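Local coordinates for Fe-regulated protein B (Neisseria meningitidis, PDB 4AIP) that transports iron across the outer membrane as a TonB-dependent transporter of the plug-and-barrel type, and may also act in siderophore uptake, at residues Y125-H133 with R506-Q515; Q557-Q567 with E577-K585. One frame throughout, in Å; residues are numbered along the deposited sequence.

Contact 1: Y125-H133 with R506-Q515; sequences YSDSQILYH and RSPRLYDALQ
Q129 and I130 of a plug loop offer successive backbone carbonyls to the turn at A513 and L514, tying the plug of this TonB-dependent transporter to a loop that follows barrel strand 495-506. A513 N binds Q129 O at 3.0 Å, and L514 N binds I130 O at 3.0 Å. Both bonds are nearly straight, and they fill the first N-H groups of the short 3-10 turn 513-515. D512, just ahead of that turn, has its CG anti to the carbonyl carbon (chi1 -65°), which sends the carboxylate across to the plug. There OD2 takes a weak, bent bond from Y132 N and lies at the edge of the Y132 ring, 3.3 Å from CD1. OD1 stands 3.0 Å from Q129 NE2, but the angle is too poor for a hydrogen bond. A water bridges the two loops, accepting from Q129 N and donating to Y511 O. Nearby plug N-H groups are also satisfied: S128 N bonds S126 OG in an ST turn, and D127 N bonds Q387 OE1.

At the other end, D127 faces two arginines, R506 and R509, without bonding to either. Its OD2 hangs over one face of the R506 guanidinium and obliquely to that of R509, where no N-H points at it; the salt bridge of OD2 goes to K439. R506 pairs instead with D118, and R509 with E532 and the carbonyl of N115, so the plug and barrel charges probably stabilise one another as a network. R509 brings its CD, not its charged end, to 3.5 Å from D127 OD2, while R506 NH2 comes equally near D127 CB.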
loop_
_atom_site.group_PDB
_atom_site.type_symbol
_atom_site.label_atom_id
_atom_site.label_comp_id
_atom_site.label_asym_id
_atom_site.label_seq_id
_atom_site.Cartn_x
_atom_site.Cartn_y
_atom_site.Cartn_z
ATOM N N TYR B 125 25.349 -12.561 -1.689
ATOM C CA TYR B 125 25.877 -11.247 -2.046
ATOM C C TYR B 125 26.088 -11.155 -3.542
ATOM O O TYR B 125 26.555 -12.101 -4.173
ATOM C CB TYR B 125 27.175 -10.970 -1.284
ATOM C CG TYR B 125 28.203 -12.132 -1.283
ATOM C CD1 TYR B 125 28.063 -13.233 -0.407
ATOM C CD2 TYR B 125 29.306 -12.103 -2.101
ATOM C CE1 TYR B 125 28.992 -14.254 -0.355
ATOM C CE2 TYR B 125 30.258 -13.134 -2.075
ATOM C CZ TYR B 125 30.088 -14.223 -1.210
ATOM O OH TYR B 125 31.022 -15.268 -1.184
ATOM N N SER B 126 25.727 -10.013 -4.114
ATOM C CA SER B 126 25.907 -9.784 -5.523
ATOM C C SER B 126 27.150 -8.900 -5.622
ATOM O O SER B 126 27.585 -8.333 -4.582
ATOM C CB SER B 126 24.706 -9.021 -6.069
ATOM O OG SER B 126 24.995 -8.578 -7.406
ATOM N N ASP B 127 27.749 -8.768 -6.804
ATOM C CA ASP B 127 28.837 -7.751 -6.901
ATOM C C ASP B 127 28.526 -6.798 -8.040
ATOM O O ASP B 127 29.382 -6.007 -8.433
ATOM C CB ASP B 127 30.242 -8.382 -7.042
ATOM C CG ASP B 127 30.472 -9.031 -8.435
ATOM O OD1 ASP B 127 29.534 -9.070 -9.292
ATOM O OD2 ASP B 127 31.629 -9.477 -8.666
ATOM N N SER B 128 27.299 -6.893 -8.554
ATOM C CA SER B 128 26.862 -6.086 -9.656
ATOM C C SER B 128 26.349 -4.727 -9.179
ATOM O O SER B 128 26.163 -4.529 -7.990
ATOM C CB SER B 128 25.776 -6.861 -10.412
ATOM O OG SER B 128 26.338 -7.953 -11.117
ATOM N N GLN B 129 26.038 -3.825 -10.105
ATOM C CA GLN B 129 25.414 -2.572 -9.710
ATOM C C GLN B 129 24.352 -2.128 -10.700
ATOM O O GLN B 129 24.257 -2.654 -11.819
ATOM C CB GLN B 129 26.480 -1.490 -9.508
ATOM C CG GLN B 129 27.142 -1.076 -10.809
ATOM C CD GLN B 129 28.263 -0.054 -10.592
ATOM O OE1 GLN B 129 28.240 0.732 -9.647
ATOM N NE2 GLN B 129 29.223 -0.050 -11.478
ATOM N N ILE B 130 23.553 -1.159 -10.288
ATOM C CA ILE B 130 22.467 -0.671 -11.098
ATOM C C ILE B 130 22.974 0.451 -11.946
ATOM O O ILE B 130 22.769 0.454 -13.151
ATOM C CB ILE B 130 21.336 -0.141 -10.205
ATOM C CG1 ILE B 130 20.723 -1.306 -9.451
ATOM C CG2 ILE B 130 20.317 0.702 -11.032
ATOM C CD1 ILE B 130 19.841 -0.885 -8.400
ATOM N N LEU B 131 23.631 1.413 -11.294
ATOM C CA LEU B 131 24.164 2.625 -11.921
ATOM C C LEU B 131 25.240 3.176 -11.038
ATOM O O LEU B 131 25.134 3.171 -9.820
ATOM C CB LEU B 131 23.084 3.676 -12.095
ATOM C CG LEU B 131 23.508 4.849 -12.992
ATOM C CD1 LEU B 131 23.702 4.386 -14.462
ATOM C CD2 LEU B 131 22.518 6.018 -12.906
ATOM N N TYR B 132 26.292 3.690 -11.650
ATOM C CA TYR B 132 27.453 4.104 -10.871
ATOM C C TYR B 132 27.239 5.472 -10.173
ATOM O O TYR B 132 28.050 5.891 -9.378
ATOM C CB TYR B 132 28.672 4.106 -11.775
ATOM C CG TYR B 132 28.713 5.300 -12.665
ATOM C CD1 TYR B 132 28.037 5.302 -13.925
ATOM C CD2 TYR B 132 29.392 6.473 -12.252
ATOM C CE1 TYR B 132 28.073 6.432 -14.756
ATOM C CE2 TYR B 132 29.429 7.582 -13.064
ATOM C CZ TYR B 132 28.778 7.560 -14.310
ATOM O OH TYR B 132 28.831 8.685 -15.101
ATOM N N HIS B 133 26.142 6.158 -10.475
ATOM C CA HIS B 133 25.832 7.427 -9.840
ATOM C C HIS B 133 25.086 7.210 -8.533
ATOM O O HIS B 133 24.576 8.142 -7.930
ATOM C CB HIS B 133 25.006 8.272 -10.775
ATOM C CG HIS B 133 25.808 9.072 -11.749
ATOM N ND1 HIS B 133 26.786 9.960 -11.360
ATOM C CD2 HIS B 133 25.735 9.167 -13.098
ATOM C CE1 HIS B 133 27.297 10.548 -12.423
ATOM N NE2 HIS B 133 26.670 10.092 -13.490
ATOM N N ARG B 506 39.161 -11.636 -7.756
ATOM C CA ARG B 506 37.866 -11.031 -7.899
ATOM C C ARG B 506 37.600 -10.787 -9.380
ATOM O O ARG B 506 38.310 -10.008 -10.043
ATOM C CB ARG B 506 37.799 -9.732 -7.059
ATOM C CG ARG B 506 36.498 -8.952 -7.122
ATOM C CD ARG B 506 36.173 -8.316 -5.763
ATOM N NE ARG B 506 34.965 -7.486 -5.822
ATOM C CZ ARG B 506 33.850 -7.691 -5.114
ATOM N NH1 ARG B 506 33.749 -8.702 -4.276
ATOM N NH2 ARG B 506 32.825 -6.852 -5.249
ATOM N N SER B 507 36.583 -11.476 -9.886
ATOM C CA SER B 507 36.238 -11.455 -11.304
ATOM C C SER B 507 35.707 -10.122 -11.803
ATOM O O SER B 507 35.102 -9.401 -11.072
ATOM C CB SER B 507 35.226 -12.571 -11.649
ATOM O OG SER B 507 34.324 -12.838 -10.590
ATOM N N PRO B 508 35.881 -9.828 -13.086
ATOM C CA PRO B 508 35.321 -8.573 -13.613
ATOM C C PRO B 508 33.881 -8.363 -13.186
ATOM O O PRO B 508 33.174 -9.325 -13.006
ATOM C CB PRO B 508 35.362 -8.795 -15.138
ATOM C CG PRO B 508 36.473 -9.700 -15.298
ATOM C CD PRO B 508 36.450 -10.656 -14.156
ATOM N N ARG B 509 33.450 -7.121 -13.020
ATOM C CA ARG B 509 32.030 -6.888 -12.812
ATOM C C ARG B 509 31.408 -6.614 -14.120
ATOM O O ARG B 509 32.045 -6.035 -14.998
ATOM C CB ARG B 509 31.748 -5.690 -11.934
ATOM C CG ARG B 509 32.802 -5.390 -10.964
ATOM C CD ARG B 509 32.852 -6.395 -9.797
ATOM N NE ARG B 509 33.964 -5.950 -8.974
ATOM C CZ ARG B 509 35.252 -6.262 -9.141
ATOM N NH1 ARG B 509 35.658 -7.146 -10.056
ATOM N NH2 ARG B 509 36.161 -5.691 -8.347
ATOM N N LEU B 510 30.160 -7.029 -14.230
ATOM C CA LEU B 510 29.312 -6.666 -15.337
ATOM C C LEU B 510 29.117 -5.170 -15.279
ATOM O O LEU B 510 29.195 -4.549 -14.204
ATOM C CB LEU B 510 27.961 -7.372 -15.220
ATOM C CG LEU B 510 28.021 -8.901 -15.178
ATOM C CD1 LEU B 510 26.660 -9.517 -14.916
ATOM C CD2 LEU B 510 28.576 -9.493 -16.485
ATOM N N TYR B 511 28.863 -4.606 -16.447
ATOM C CA TYR B 511 28.475 -3.241 -16.595
ATOM C C TYR B 511 27.224 -2.874 -15.800
ATOM O O TYR B 511 26.578 -3.714 -15.179
ATOM C CB TYR B 511 28.275 -2.958 -18.089
ATOM C CG TYR B 511 28.553 -1.519 -18.461
ATOM C CD1 TYR B 511 29.793 -0.929 -18.138
ATOM C CD2 TYR B 511 27.586 -0.752 -19.117
ATOM C CE1 TYR B 511 30.064 0.397 -18.489
ATOM C CE2 TYR B 511 27.834 0.566 -19.484
ATOM C CZ TYR B 511 29.066 1.146 -19.163
ATOM O OH TYR B 511 29.294 2.453 -19.551
ATOM N N ASP B 512 26.894 -1.602 -15.805
ATOM C CA ASP B 512 25.730 -1.148 -15.093
ATOM C C ASP B 512 24.464 -1.786 -15.613
ATOM O O ASP B 512 24.218 -1.796 -16.811
ATOM C CB ASP B 512 25.641 0.381 -15.171
ATOM C CG ASP B 512 26.827 1.082 -14.447
ATOM O OD1 ASP B 512 27.837 0.418 -14.062
ATOM O OD2 ASP B 512 26.744 2.309 -14.283
ATOM N N ALA B 513 23.656 -2.317 -14.695
ATOM C CA ALA B 513 22.417 -2.954 -15.104
ATOM C C ALA B 513 21.525 -2.019 -15.929
ATOM O O ALA B 513 20.950 -2.432 -16.939
ATOM C CB ALA B 513 21.678 -3.497 -13.930
ATOM N N LEU B 514 21.454 -0.754 -15.531
ATOM C CA LEU B 514 20.568 0.207 -16.147
ATOM C C LEU B 514 21.019 0.652 -17.542
ATOM O O LEU B 514 20.251 1.296 -18.252
ATOM C CB LEU B 514 20.449 1.397 -15.193
ATOM C CG LEU B 514 19.373 2.427 -15.505
ATOM C CD1 LEU B 514 17.958 1.832 -15.515
ATOM C CD2 LEU B 514 19.485 3.546 -14.538
ATOM N N GLN B 515 22.252 0.295 -17.915
ATOM C CA GLN B 515 22.864 0.710 -19.178
ATOM C C GLN B 515 23.006 -0.431 -20.150
ATOM O O GLN B 515 23.449 -0.240 -21.297
ATOM C CB GLN B 515 24.230 1.293 -18.901
ATOM C CG GLN B 515 24.100 2.532 -18.099
ATOM C CD GLN B 515 24.979 3.624 -18.638
ATOM O OE1 GLN B 515 25.867 4.094 -17.947
ATOM N NE2 GLN B 515 24.753 4.014 -19.896
HETATM O O HOH W 1 26.415 -4.537 -12.643
#

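Contact 2: Q557-Q567 with E577-K585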
loop_
_atom_site.group_PDB
_atom_site.type_symbol
_atom_site.label_atom_id
_atom_site.label_comp_id
_atom_site.label_asym_id
_atom_site.label_seq_id
_atom_site.Cartn_x
_atom_site.Cartn_y
_atom_site.Cartn_z
ATOM N N GLN B 557 48.474 -4.098 1.003
ATOM C CA GLN B 557 47.681 -4.705 -0.063
ATOM C C GLN B 557 48.260 -4.354 -1.449
ATOM O O GLN B 557 48.524 -3.170 -1.747
ATOM C CB GLN B 557 46.230 -4.222 0.032
ATOM C CG GLN B 557 45.306 -4.715 -1.108
ATOM C CD GLN B 557 44.630 -6.069 -0.792
ATOM O OE1 GLN B 557 45.297 -7.099 -0.579
ATOM N NE2 GLN B 557 43.313 -6.059 -0.706
ATOM N N THR B 558 48.435 -5.366 -2.296
ATOM C CA THR B 558 48.657 -5.119 -3.724
ATOM C C THR B 558 47.604 -5.876 -4.490
ATOM O O THR B 558 47.329 -7.033 -4.178
ATOM C CB THR B 558 50.109 -5.595 -4.194
ATOM O OG1 THR B 558 51.102 -4.845 -3.496
ATOM C CG2 THR B 558 50.356 -5.384 -5.695
ATOM N N ILE B 559 47.027 -5.251 -5.517
ATOM C CA ILE B 559 46.052 -5.936 -6.337
ATOM C C ILE B 559 46.385 -5.702 -7.783
ATOM O O ILE B 559 46.402 -4.545 -8.243
ATOM C CB ILE B 559 44.618 -5.459 -6.098
ATOM C CG1 ILE B 559 44.261 -5.456 -4.610
ATOM C CG2 ILE B 559 43.605 -6.365 -6.879
ATOM C CD1 ILE B 559 42.799 -5.114 -4.367
ATOM N N LYS B 560 46.607 -6.802 -8.507
ATOM C CA LYS B 560 47.038 -6.756 -9.896
ATOM C C LYS B 560 45.839 -6.879 -10.785
ATOM O O LYS B 560 44.819 -7.468 -10.366
ATOM C CB LYS B 560 47.994 -7.927 -10.165
ATOM C CG LYS B 560 49.289 -7.867 -9.285
ATOM C CD LYS B 560 50.522 -8.637 -9.877
ATOM C CE LYS B 560 51.771 -8.161 -9.194
ATOM N NZ LYS B 560 52.978 -8.616 -9.902
ATOM N N ASP B 561 45.942 -6.358 -12.012
ATOM C CA ASP B 561 44.907 -6.512 -13.049
ATOM C C ASP B 561 43.555 -5.839 -12.742
ATOM O O ASP B 561 42.478 -6.263 -13.221
ATOM C CB ASP B 561 44.712 -7.975 -13.439
ATOM C CG ASP B 561 45.979 -8.598 -14.002
ATOM O OD1 ASP B 561 46.614 -7.939 -14.822
ATOM O OD2 ASP B 561 46.335 -9.741 -13.647
ATOM N N ALA B 562 43.614 -4.743 -11.998
ATOM C CA ALA B 562 42.436 -3.922 -11.780
ATOM C C ALA B 562 41.745 -3.545 -13.090
ATOM O O ALA B 562 42.404 -3.324 -14.123
ATOM C CB ALA B 562 42.815 -2.675 -11.024
ATOM N N LEU B 563 40.413 -3.431 -13.045
ATOM C CA LEU B 563 39.645 -3.177 -14.234
ATOM C C LEU B 563 38.735 -2.064 -13.908
ATOM O O LEU B 563 38.132 -2.053 -12.837
ATOM C CB LEU B 563 38.712 -4.352 -14.582
ATOM C CG LEU B 563 39.257 -5.779 -14.589
ATOM C CD1 LEU B 563 38.811 -6.532 -13.328
ATOM C CD2 LEU B 563 38.722 -6.414 -15.836
ATOM N N ALA B 564 38.507 -1.159 -14.846
ATOM C CA ALA B 564 37.499 -0.174 -14.530
ATOM C C ALA B 564 36.687 0.204 -15.733
ATOM O O ALA B 564 35.623 -0.355 -15.946
ATOM C CB ALA B 564 38.112 1.042 -13.852
ATOM N N ASN B 565 37.170 1.135 -16.525
ATOM C CA ASN B 565 36.414 1.568 -17.658
ATOM C C ASN B 565 36.866 0.768 -18.894
ATOM O O ASN B 565 38.010 0.294 -18.963
ATOM C CB ASN B 565 36.612 3.067 -17.886
ATOM C CG ASN B 565 35.924 3.954 -16.815
ATOM O OD1 ASN B 565 34.925 3.564 -16.176
ATOM N ND2 ASN B 565 36.453 5.147 -16.626
ATOM N N PRO B 566 35.970 0.631 -19.892
ATOM C CA PRO B 566 36.322 -0.205 -21.011
ATOM C C PRO B 566 37.225 0.493 -22.064
ATOM O O PRO B 566 37.273 1.730 -22.159
ATOM C CB PRO B 566 34.959 -0.594 -21.580
ATOM C CG PRO B 566 34.123 0.582 -21.330
ATOM C CD PRO B 566 34.650 1.262 -20.087
ATOM N N GLN B 567 37.943 -0.326 -22.839
ATOM C CA GLN B 567 38.865 0.150 -23.842
ATOM C C GLN B 567 38.151 0.108 -25.178
ATOM O O GLN B 567 37.336 -0.768 -25.413
ATOM C CB GLN B 567 40.121 -0.721 -23.861
ATOM C CG GLN B 567 39.906 -2.085 -24.526
ATOM C CD GLN B 567 41.183 -2.864 -24.787
ATOM O OE1 GLN B 567 42.256 -2.461 -24.386
ATOM N NE2 GLN B 567 41.057 -3.999 -25.467
ATOM N N GLU B 577 35.423 -2.767 -24.589
ATOM C CA GLU B 577 35.614 -4.029 -23.895
ATOM C C GLU B 577 36.222 -3.759 -22.558
ATOM O O GLU B 577 37.136 -2.934 -22.458
ATOM C CB GLU B 577 36.593 -4.930 -24.635
ATOM C CG GLU B 577 36.547 -4.863 -26.133
ATOM C CD GLU B 577 37.731 -5.599 -26.795
ATOM O OE1 GLU B 577 38.897 -5.335 -26.420
ATOM O OE2 GLU B 577 37.495 -6.422 -27.710
ATOM N N ALA B 578 35.738 -4.474 -21.542
ATOM C CA ALA B 578 36.451 -4.571 -20.283
ATOM C C ALA B 578 37.833 -5.121 -20.529
ATOM O O ALA B 578 38.007 -6.072 -21.294
ATOM C CB ALA B 578 35.726 -5.448 -19.290
ATOM N N VAL B 579 38.791 -4.510 -19.840
ATOM C CA VAL B 579 40.195 -4.869 -19.857
ATOM C C VAL B 579 40.877 -4.648 -18.504
ATOM O O VAL B 579 40.563 -3.703 -17.765
ATOM C CB VAL B 579 40.978 -3.966 -20.816
ATOM C CG1 VAL B 579 40.871 -4.485 -22.176
ATOM C CG2 VAL B 579 40.520 -2.463 -20.712
ATOM N N ASN B 580 41.842 -5.499 -18.210
ATOM C CA ASN B 580 42.798 -5.183 -17.137
ATOM C C ASN B 580 43.564 -3.902 -17.476
ATOM O O ASN B 580 43.993 -3.667 -18.610
ATOM C CB ASN B 580 43.705 -6.383 -16.847
ATOM C CG ASN B 580 42.905 -7.672 -16.777
ATOM O OD1 ASN B 580 42.092 -7.866 -15.876
ATOM N ND2 ASN B 580 43.080 -8.513 -17.756
ATOM N N ALA B 581 43.650 -3.018 -16.502
ATOM C CA ALA B 581 44.157 -1.730 -16.843
ATOM C C ALA B 581 45.084 -1.131 -15.840
ATOM O O ALA B 581 45.386 0.052 -15.969
ATOM C CB ALA B 581 43.005 -0.738 -17.214
ATOM N N GLY B 582 45.517 -1.898 -14.848
ATOM C CA GLY B 582 46.410 -1.307 -13.826
ATOM C C GLY B 582 46.613 -2.131 -12.581
ATOM O O GLY B 582 46.375 -3.339 -12.603
ATOM N N TYR B 583 47.032 -1.481 -11.492
ATOM C CA TYR B 583 47.196 -2.193 -10.228
ATOM C C TYR B 583 46.770 -1.303 -9.088
ATOM O O TYR B 583 46.483 -0.122 -9.291
ATOM C CB TYR B 583 48.623 -2.792 -10.052
ATOM C CG TYR B 583 49.792 -1.785 -10.019
ATOM C CD1 TYR B 583 50.390 -1.339 -11.200
ATOM C CD2 TYR B 583 50.304 -1.290 -8.803
ATOM C CE1 TYR B 583 51.475 -0.409 -11.195
ATOM C CE2 TYR B 583 51.399 -0.370 -8.785
ATOM C CZ TYR B 583 51.976 0.061 -9.998
ATOM O OH TYR B 583 53.025 0.973 -10.008
ATOM N N ILE B 584 46.701 -1.874 -7.890
ATOM C CA ILE B 584 46.228 -1.137 -6.774
ATOM C C ILE B 584 47.150 -1.363 -5.591
ATOM O O ILE B 584 47.656 -2.497 -5.392
ATOM C CB ILE B 584 44.751 -1.460 -6.414
ATOM C CG1 ILE B 584 43.804 -1.162 -7.601
ATOM C CG2 ILE B 584 44.269 -0.627 -5.167
ATOM C CD1 ILE B 584 42.547 -1.995 -7.620
ATOM N N LYS B 585 47.381 -0.263 -4.846
ATOM C CA LYS B 585 48.042 -0.358 -3.589
ATOM C C LYS B 585 47.203 0.127 -2.464
ATOM O O LYS B 585 46.473 1.064 -2.600
ATOM C CB LYS B 585 49.383 0.372 -3.589
ATOM C CG LYS B 585 50.535 -0.626 -3.456
ATOM C CD LYS B 585 51.334 -0.795 -4.735
ATOM C CE LYS B 585 51.982 -2.197 -4.775
ATOM N NZ LYS B 585 53.001 -2.504 -3.712
#
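Q567 and E577 lay their flat ends almost in one plane, the amide and carboxylate 17° apart. The bond runs edge to edge: NE2 of Q567 donates an N-H to E577 OE1 at 2.7 Å, with OE1 only 3° out of the amide plane and met nearly along its C-O axis. Outside partners fix the other edges, since Q567 OE1 accepts from H617 and E577 OE2 pairs with R569. The Y583 ring stacks with Y614 on the adjoining strand; its CB, rather than the ring, passes I559 O.

Two backbone bonds, Q567 N to E577 O and E577 N to Q567 O, close an antiparallel hydrogen-bonded pair between the same two residues. The same pairing recurs at I559 and I584, where I584 N reaches I559 O at 2.7 Å and I559 N reaches I584 O at 2.8 Å. Between them the regular bonding lapses as the chain turns at D561; A581 N still meets A562 O at 2.7 Å. I559 and I584 put their side chains on one face, CB to CB 4.0 Å, and the tip of I584, CD1, presses on A562 CB at 3.5 Å. On the other face K585, bent at chi2, lies alongside T558 and makes a weak bond from NZ to OG1, 3.0 Å long.

This antiparallel hairpin belongs to the transmembrane β-barrel. Strand 548-563 is bonded on its far side to 532-544, and 575-597 continues to 600-615, whose F613 meets I584; Q557 reaches inward to T163 of the plug.

Overall arrangement
Contact 1 is a buried junction between two different parts of the protein, a plug loop and a barrel loop, whereas contact 2 joins neighbouring strands within the barrel and is only partly buried. Accordingly, contact 1 relies on a few backbone bonds, a bridging water and a network of charges, while contact 2 combines paired strand hydrogen bonds with apolar packing and one amide-carboxylate bond. Their centres lie about 15 Å apart, on the same side of the chain's centre, and they meet where P508 CG packs on L563 CD2 at 4.0 Å. E532 also connects them, since its carboxylate serves both R509 and the backbone N of L563.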